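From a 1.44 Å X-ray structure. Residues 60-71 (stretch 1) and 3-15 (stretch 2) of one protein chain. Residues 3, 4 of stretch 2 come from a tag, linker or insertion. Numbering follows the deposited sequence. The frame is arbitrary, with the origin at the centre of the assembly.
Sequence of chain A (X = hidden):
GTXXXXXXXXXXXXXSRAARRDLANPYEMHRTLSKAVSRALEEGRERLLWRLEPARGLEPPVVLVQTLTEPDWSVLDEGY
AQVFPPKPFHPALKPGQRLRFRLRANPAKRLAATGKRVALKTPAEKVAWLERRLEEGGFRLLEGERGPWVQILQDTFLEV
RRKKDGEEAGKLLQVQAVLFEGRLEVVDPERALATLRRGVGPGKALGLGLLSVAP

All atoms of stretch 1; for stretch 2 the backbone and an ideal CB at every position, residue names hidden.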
# COMPACT_ATOMS: atom_id res chain seq x y z
N PRO A 60 2.77 -20.16 0.49
CA PRO A 60 2.49 -19.54 -0.81
C PRO A 60 2.35 -18.03 -0.71
O PRO A 60 2.15 -17.51 0.39
CB PRO A 60 1.17 -20.20 -1.24
CG PRO A 60 0.62 -20.84 0.01
CD PRO A 60 1.81 -21.22 0.81
N PRO A 61 2.45 -17.32 -1.85
CA PRO A 61 2.40 -15.86 -1.90
C PRO A 61 1.12 -15.29 -1.31
O PRO A 61 0.03 -15.81 -1.57
CB PRO A 61 2.45 -15.55 -3.40
CG PRO A 61 3.01 -16.77 -4.03
CD PRO A 61 2.55 -17.92 -3.19
N VAL A 62 1.25 -14.22 -0.52
CA VAL A 62 0.12 -13.54 0.08
C VAL A 62 -0.04 -12.13 -0.47
O VAL A 62 0.89 -11.33 -0.46
CB VAL A 62 0.26 -13.46 1.61
CG1 VAL A 62 -0.91 -12.71 2.18
CG2 VAL A 62 0.35 -14.86 2.22
N VAL A 63 -1.24 -11.82 -0.95
CA VAL A 63 -1.55 -10.46 -1.38
C VAL A 63 -2.60 -9.89 -0.45
O VAL A 63 -3.67 -10.48 -0.26
CB VAL A 63 -2.08 -10.42 -2.82
CG1 VAL A 63 -2.48 -9.01 -3.23
CG2 VAL A 63 -1.04 -10.98 -3.77
N LEU A 64 -2.29 -8.74 0.15
CA LEU A 64 -3.25 -8.02 0.98
C LEU A 64 -3.87 -6.90 0.16
O LEU A 64 -3.16 -6.09 -0.42
CB LEU A 64 -2.56 -7.43 2.22
CG LEU A 64 -2.14 -8.43 3.30
CD1 LEU A 64 -1.35 -9.57 2.71
CD2 LEU A 64 -1.33 -7.74 4.39
N VAL A 65 -5.20 -6.88 0.11
CA VAL A 65 -5.91 -5.89 -0.70
C VAL A 65 -6.79 -5.04 0.18
O VAL A 65 -7.60 -5.57 0.94
CB VAL A 65 -6.83 -6.56 -1.73
CG1 VAL A 65 -7.45 -5.50 -2.65
CG2 VAL A 65 -6.07 -7.61 -2.53
N GLN A 66 -6.65 -3.73 0.08
CA GLN A 66 -7.55 -2.81 0.76
C GLN A 66 -8.43 -2.10 -0.25
O GLN A 66 -7.94 -1.57 -1.27
CB GLN A 66 -6.75 -1.77 1.53
CG GLN A 66 -7.63 -0.79 2.27
CD GLN A 66 -6.82 0.20 3.06
OE1 GLN A 66 -6.29 -0.13 4.13
NE2 GLN A 66 -6.68 1.42 2.54
N THR A 67 -9.73 -2.10 0.03
CA THR A 67 -10.67 -1.36 -0.79
C THR A 67 -11.56 -0.53 0.12
O THR A 67 -11.76 -0.87 1.28
CB THR A 67 -11.53 -2.30 -1.65
OG1 THR A 67 -12.19 -3.26 -0.81
CG2 THR A 67 -10.67 -3.05 -2.66
N LEU A 68 -12.06 0.57 -0.41
CA LEU A 68 -12.98 1.42 0.33
C LEU A 68 -14.42 0.95 0.20
O LEU A 68 -15.28 1.36 0.98
CB LEU A 68 -12.87 2.86 -0.19
CG LEU A 68 -11.46 3.47 -0.10
CD1 LEU A 68 -11.48 4.90 -0.61
CD2 LEU A 68 -10.95 3.43 1.32
N THR A 69 -14.68 0.08 -0.77
CA THR A 69 -16.02 -0.44 -1.00
C THR A 69 -15.98 -1.95 -0.94
O THR A 69 -14.92 -2.55 -0.99
CB THR A 69 -16.59 0.04 -2.35
OG1 THR A 69 -15.91 -0.61 -3.44
CG2 THR A 69 -16.43 1.56 -2.49
N GLU A 70 -17.13 -2.58 -0.81
CA GLU A 70 -17.15 -4.01 -0.58
C GLU A 70 -16.77 -4.73 -1.86
O GLU A 70 -17.43 -4.58 -2.89
CB GLU A 70 -18.52 -4.47 -0.10
CG GLU A 70 -18.48 -5.90 0.40
CD GLU A 70 -19.82 -6.38 0.89
OE1 GLU A 70 -20.76 -5.56 0.92
OE2 GLU A 70 -19.93 -7.58 1.24
N PRO A 71 -15.69 -5.53 -1.81
CA PRO A 71 -15.23 -6.20 -3.03
C PRO A 71 -16.08 -7.42 -3.35
O PRO A 71 -16.69 -7.99 -2.45
CB PRO A 71 -13.81 -6.64 -2.66
CG PRO A 71 -13.88 -6.87 -1.17
CD PRO A 71 -14.88 -5.88 -0.63
N UNK A 3 -15.57 5.71 8.23
CA UNK A 3 -15.90 5.04 6.99
C UNK A 3 -15.38 3.62 6.92
O UNK A 3 -14.37 3.28 7.54
CB UNK A 3 -15.35 5.84 5.81
N UNK A 4 -16.09 2.80 6.16
CA UNK A 4 -15.74 1.41 5.99
C UNK A 4 -14.49 1.29 5.12
O UNK A 4 -14.30 2.06 4.18
CB UNK A 4 -16.91 0.63 5.38
N UNK A 5 -13.64 0.34 5.48
CA UNK A 5 -12.55 -0.10 4.63
C UNK A 5 -12.60 -1.61 4.69
O UNK A 5 -13.05 -2.18 5.69
CB UNK A 5 -11.19 0.46 5.07
N UNK A 6 -12.20 -2.27 3.61
CA UNK A 6 -12.21 -3.73 3.55
C UNK A 6 -10.81 -4.26 3.33
O UNK A 6 -10.10 -3.79 2.44
CB UNK A 6 -13.14 -4.22 2.44
N UNK A 7 -10.42 -5.23 4.14
CA UNK A 7 -9.16 -5.92 3.96
C UNK A 7 -9.42 -7.34 3.50
O UNK A 7 -10.15 -8.08 4.16
CB UNK A 7 -8.34 -5.91 5.25
N UNK A 8 -8.83 -7.72 2.37
CA UNK A 8 -8.92 -9.10 1.89
C UNK A 8 -7.53 -9.69 1.81
O UNK A 8 -6.64 -9.10 1.22
CB UNK A 8 -9.61 -9.17 0.53
N UNK A 9 -7.35 -10.86 2.41
CA UNK A 9 -6.13 -11.62 2.23
C UNK A 9 -6.36 -12.66 1.14
O UNK A 9 -7.27 -13.49 1.24
CB UNK A 9 -5.69 -12.28 3.54
N UNK A 10 -5.54 -12.59 0.09
CA UNK A 10 -5.55 -13.62 -0.95
C UNK A 10 -4.28 -14.44 -0.87
O UNK A 10 -3.18 -13.88 -0.84
CB UNK A 10 -5.70 -13.00 -2.34
N UNK A 11 -4.41 -15.76 -0.81
CA UNK A 11 -3.24 -16.62 -0.90
C UNK A 11 -3.22 -17.21 -2.30
O UNK A 11 -4.01 -18.08 -2.64
CB UNK A 11 -3.26 -17.71 0.17
N UNK A 12 -2.32 -16.71 -3.14
CA UNK A 12 -2.31 -17.12 -4.54
C UNK A 12 -1.77 -18.53 -4.75
O UNK A 12 -0.90 -19.00 -4.02
CB UNK A 12 -1.48 -16.13 -5.36
N UNK A 13 -2.30 -19.19 -5.77
CA UNK A 13 -1.94 -20.57 -6.07
C UNK A 13 -0.87 -20.64 -7.15
O UNK A 13 -1.14 -20.33 -8.31
CB UNK A 13 -3.18 -21.36 -6.50
N UNK A 14 0.34 -21.06 -6.77
CA UNK A 14 1.48 -21.21 -7.68
C UNK A 14 1.16 -22.10 -8.87
O UNK A 14 1.79 -21.97 -9.92
CB UNK A 14 2.68 -21.78 -6.93
N UNK A 15 0.20 -23.00 -8.71
CA UNK A 15 -0.21 -23.91 -9.77
C UNK A 15 -0.99 -23.20 -10.88
O UNK A 15 -1.07 -23.69 -12.00
CB UNK A 15 -1.06 -25.04 -9.18

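Stretch 2 runs antiparallel to stretch 1: the strand axes make an angle of 157° and approach to 4.8 Å. Backbone pairing follows from position alone. N of 6 donates to Thr67 O at 2.8 Å, N of 8 to Val65 O at 2.9 Å and N of 10 to Val63 O at 2.8 Å. In return, O of 6 accepts from Thr67 N at 3.0 Å, O of 8 from Val65 N at 2.9 Å and O of 10 from Val63 N at 2.8 Å. Side chains at 6, 8 and 10 therefore share a sheet face with Thr67, Val65 and Val63; those at 7, 9 and 11 share the other with Gln66, Leu64 and Val62.

Positions 3 and 4 belong to the tag. The ideal CB of 3 has nothing of stretch 1 nearby, and that of 4 lies 4.7 Å from Leu68 O; neither geometry selects a side chain. They are Gly3 and Ala4.

At 5, CA-to-CB points sideways, with Gln66 CG 4.7 Å and Leu68 CD2 4.8 Å from the ideal CB. A long, flexible apolar chain could reach both neighbours. The residue is Met5, whose CE comes 3.4 Å from Gln66 NE2 while its CG lies 4.4 Å from Leu68 CD2.

Position 6 offers the most to a large side chain. Its ideal CB is 3.5 Å from Thr67 OG1, 3.9 Å from Pro71 CD and 4.2 Å from Thr69 O, and the 68-71 segment supplies a surface of CH groups beyond. An aromatic ring or a long aliphatic chain would suit. Trp6 (chi1 m) has Glu70 CG 3.8 Å from the centroid of its six-membered ring and Pro71 CD 4.2 Å from that of its five-membered ring, both CH-pi contacts over one face. It loses 125 Å² to stretch 1.

At 7, the ideal CB lies 4.4 Å from Val65 O, and the aliphatic part of Gln66 is alongside; many side chains would fit. Leu7 places CD2 3.8 Å from Gln66 CB.

Position 8 faces Val65, with Pro71 CG 5.1 Å from its ideal CB. A small or beta-branched residue is plausible, polar or apolar. Thr8 OG1 hydrogen-bonds at 2.8 Å to a water that donates to Val65 O and Thr67 OG1, each 3.1 Å from the water oxygen.

At 9, Val62 CG1 and Leu64 CD1 lie 5.0 and 5.2 Å from the ideal CB, and no charge is offered, so a chain with an aliphatic stem suits. Lys9, all t, lays CG 3.8 Å from Val62 CG1.

Position 10 is flanked by Val63 and Val65 and favours an aliphatic residue. Leu10 reaches Val65 CG2 with CD1 at 3.9 Å.

At 11, Pro60 CG and Val62 CG2 each lie 5.0 Å from the ideal CB, favouring a compact apolar group. Val11 CG1 is 3.5 Å from Pro60 CG.

N of 12 donates to Pro61 O (3.0 Å, 144°), which argues against proline. CA-to-CB points sideways, with Val63 CG2 5.4 Å from the ideal CB, so an aliphatic chain is one reasonable choice. Leu12 CD1 meets Val63 CG2 at 4.0 Å.

Position 13 points away: Asn13, whose OD1 accepts from N of 15 at 3.1 Å. At 14, phi of -55° permits proline; Pro14 CG lies 4.2 Å from Pro61 CD. Position 15, Ala15, is out of reach.

Stretch 2 (3-15) GAMWLTKLVLNPA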
# COMPACT_ATOMS: atom_id res chain seq x y z
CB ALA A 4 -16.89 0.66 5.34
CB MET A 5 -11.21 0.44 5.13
CG MET A 5 -11.27 1.92 5.49
SD MET A 5 -9.86 2.49 6.44
CE MET A 5 -8.61 2.27 5.20
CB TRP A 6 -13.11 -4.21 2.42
CG TRP A 6 -14.55 -3.95 2.67
CD1 TRP A 6 -15.22 -2.79 2.46
CD2 TRP A 6 -15.51 -4.88 3.19
NE1 TRP A 6 -16.55 -2.93 2.81
CE2 TRP A 6 -16.75 -4.21 3.26
CE3 TRP A 6 -15.44 -6.22 3.59
CZ2 TRP A 6 -17.91 -4.83 3.73
CZ3 TRP A 6 -16.59 -6.83 4.05
CH2 TRP A 6 -17.80 -6.14 4.12
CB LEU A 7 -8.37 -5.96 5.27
CG LEU A 7 -8.03 -4.58 5.81
CD1 LEU A 7 -7.12 -4.67 7.03
CD2 LEU A 7 -7.40 -3.77 4.70
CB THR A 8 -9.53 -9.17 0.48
OG1 THR A 8 -10.79 -8.49 0.46
CG2 THR A 8 -9.72 -10.62 0.02
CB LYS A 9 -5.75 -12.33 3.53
CG LYS A 9 -4.52 -13.21 3.42
CD LYS A 9 -4.15 -13.78 4.78
CE LYS A 9 -3.24 -14.99 4.66
NZ LYS A 9 -3.08 -15.67 5.97
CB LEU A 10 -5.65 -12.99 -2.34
CG LEU A 10 -6.76 -11.96 -2.61
CD1 LEU A 10 -6.53 -11.27 -3.94
CD2 LEU A 10 -8.14 -12.60 -2.57
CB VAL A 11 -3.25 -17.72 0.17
CG1 VAL A 11 -2.07 -18.65 -0.03
CG2 VAL A 11 -3.20 -17.11 1.55
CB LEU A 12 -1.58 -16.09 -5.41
CG LEU A 12 -2.46 -14.96 -5.98
CD1 LEU A 12 -3.18 -14.19 -4.89
CD2 LEU A 12 -1.63 -14.02 -6.84
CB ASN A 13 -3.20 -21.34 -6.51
CG ASN A 13 -2.91 -22.79 -6.84
OD1 ASN A 13 -1.88 -23.35 -6.45
ND2 ASN A 13 -3.83 -23.41 -7.57
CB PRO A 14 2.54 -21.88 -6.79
CG PRO A 14 2.19 -21.46 -5.41
CD PRO A 14 0.69 -21.40 -5.38
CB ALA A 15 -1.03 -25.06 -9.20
O HOH W 1 -10.52 -5.71 0.05
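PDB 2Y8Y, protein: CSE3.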